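Local coordinates for sugar ABC transporter substrate-binding protein, BlMnBP1 (Bifidobacterium animalis subsp. lactis ATCC 27673, PDB 6I5R) that binds manno-oligosaccharides such as mannobiose as a solute-binding protein, probably handing them to its ABC transporter for uptake, at residues D214-F217 with M218-L222. Sequence-based numbering, arbitrary orientation.
Sequences DPKF and MNQVL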
loop_
_atom_site.group_PDB
_atom_site.type_symbol
_atom_site.label_atom_id
_atom_site.label_comp_id
_atom_site.label_asym_id
_atom_site.label_seq_id
_atom_site.Cartn_x
_atom_site.Cartn_y
_atom_site.Cartn_z
ATOM N N ASP A 214 -1.563 17.972 -0.740
ATOM C CA ASP A 214 -3.004 18.206 -0.692
ATOM C C ASP A 214 -3.772 16.929 -0.370
ATOM O O ASP A 214 -3.834 16.023 -1.209
ATOM C CB ASP A 214 -3.436 18.778 -2.041
ATOM C CG ASP A 214 -4.910 19.070 -2.133
ATOM O OD1 ASP A 214 -5.616 18.923 -1.132
ATOM O OD2 ASP A 214 -5.347 19.473 -3.240
ATOM N N PRO A 215 -4.363 16.812 0.823
ATOM C CA PRO A 215 -5.126 15.596 1.152
ATOM C C PRO A 215 -6.314 15.352 0.248
ATOM O O PRO A 215 -6.836 14.238 0.217
ATOM C CB PRO A 215 -5.579 15.850 2.595
ATOM C CG PRO A 215 -4.569 16.831 3.134
ATOM C CD PRO A 215 -4.284 17.735 1.970
ATOM N N LYS A 216 -6.777 16.360 -0.455
ATOM C CA LYS A 216 -7.879 16.213 -1.390
ATOM C C LYS A 216 -7.419 15.814 -2.791
ATOM O O LYS A 216 -8.263 15.642 -3.676
ATOM C CB LYS A 216 -8.665 17.527 -1.500
ATOM C CG LYS A 216 -9.372 17.946 -0.225
ATOM C CD LYS A 216 -10.245 19.178 -0.381
ATOM C CE LYS A 216 -10.968 19.477 0.932
ATOM N NZ LYS A 216 -11.856 20.675 0.771
ATOM N N PHE A 217 -6.110 15.677 -3.030
ATOM C CA PHE A 217 -5.654 15.472 -4.397
ATOM C C PHE A 217 -6.165 14.153 -4.968
ATOM O O PHE A 217 -6.666 14.102 -6.092
ATOM C CB PHE A 217 -4.134 15.481 -4.479
ATOM C CG PHE A 217 -3.638 15.503 -5.895
ATOM C CD1 PHE A 217 -3.555 16.707 -6.581
ATOM C CD2 PHE A 217 -3.342 14.334 -6.562
ATOM C CE1 PHE A 217 -3.148 16.741 -7.888
ATOM C CE2 PHE A 217 -2.925 14.368 -7.891
ATOM C CZ PHE A 217 -2.829 15.574 -8.543
ATOM N N MET A 218 -6.030 13.074 -4.200
ATOM C CA MET A 218 -6.340 11.746 -4.725
ATOM C C MET A 218 -7.803 11.615 -5.122
ATOM O O MET A 218 -8.112 11.152 -6.221
ATOM C CB MET A 218 -6.008 10.670 -3.689
ATOM C CG MET A 218 -6.352 9.295 -4.182
ATOM S SD MET A 218 -5.154 8.760 -5.431
ATOM C CE MET A 218 -3.882 8.119 -4.369
ATOM N N ASN A 219 -8.720 11.937 -4.212
ATOM C CA ASN A 219 -10.133 11.653 -4.438
ATOM C C ASN A 219 -10.901 12.820 -5.034
ATOM O O ASN A 219 -11.999 12.616 -5.551
ATOM C CB ASN A 219 -10.799 11.214 -3.124
ATOM C CG ASN A 219 -10.291 9.861 -2.658
ATOM O OD1 ASN A 219 -10.133 8.962 -3.480
ATOM N ND2 ASN A 219 -10.037 9.707 -1.349
ATOM N N GLN A 220 -10.354 14.034 -5.001
ATOM C CA GLN A 220 -11.067 15.174 -5.558
ATOM C C GLN A 220 -10.358 15.756 -6.778
ATOM O O GLN A 220 -10.957 15.861 -7.853
ATOM C CB GLN A 220 -11.270 16.271 -4.501
ATOM C CG GLN A 220 -12.209 15.857 -3.383
ATOM C CD GLN A 220 -12.535 16.986 -2.409
ATOM O OE1 GLN A 220 -12.502 18.173 -2.754
ATOM N NE2 GLN A 220 -12.866 16.619 -1.195
ATOM N N VAL A 221 -9.088 16.139 -6.649
ATOM C CA VAL A 221 -8.422 16.872 -7.725
ATOM C C VAL A 221 -8.119 15.956 -8.907
ATOM O O VAL A 221 -8.444 16.262 -10.061
ATOM C CB VAL A 221 -7.131 17.534 -7.205
ATOM C CG1 VAL A 221 -6.392 18.245 -8.365
ATOM C CG2 VAL A 221 -7.438 18.492 -6.064
ATOM N N LEU A 222 -7.441 14.848 -8.638
ATOM C CA LEU A 222 -7.010 13.937 -9.696
ATOM C C LEU A 222 -8.121 13.548 -10.655
ATOM O O LEU A 222 -7.928 13.708 -11.873
ATOM C CB LEU A 222 -6.377 12.693 -9.052
ATOM C CG LEU A 222 -5.853 11.570 -9.956
ATOM C CD1 LEU A 222 -4.740 12.038 -10.818
ATOM C CD2 LEU A 222 -5.367 10.383 -9.087
HETATM O O HOH W 1 -4.347 13.227 -1.698
HETATM O O HOH W 2 -8.259 12.651 -1.388
#
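Lys216 O takes two backbone N-H groups at once, from Gln220 N at 3.0 Å and from Val221 N at 3.1 Å, and the two donors come in from opposite faces of its carbonyl plane. One residue on, Leu222 N reaches Phe217 O in a nearly straight bond of 2.8 Å (N-H...O 172°). Bonds from five residues ahead mark a wider pi-type turn here, in the opening of helix 217-224. Leading into it, Asp214 to Phe217 form a type I beta turn, and Asp214 caps the entry: its OD1 accepts from Lys216 N at 2.9 Å, met from above the carboxylate plane. Two waters bridge the early N-H groups to that turn, one linking Asp214 O to Met218 N and the other Pro215 O to Asn219 N. This helix belongs to a solute-binding protein of the periplasmic-binding-protein type, and it packs against helix 391-399, where Leu392 meets Met218 and Leu222. On the side chains, Phe217 carries most of the apolar contact. With CG anti to the backbone N (chi1 -170°), the ring points forward along the helix, which brings CE1 to 3.6 Å from Val221 CG1 and CE2 to 4.0 Å from Leu222 CB. An alanine at Phe217 would take away the ring and is likely to leave Val221 CG1 and the Leu222 side chain facing a gap. The other branch of Val221, CG2, lies beside Asp214 OD2. Further out, the extended Lys216 chain runs obliquely over the Gln220 amide, with Lys216 CD 3.4 Å from Gln220 OE1, a contact made by the methylenes; that amide is held by Lys385 NZ at OE1 and by Pro383 O at NE2.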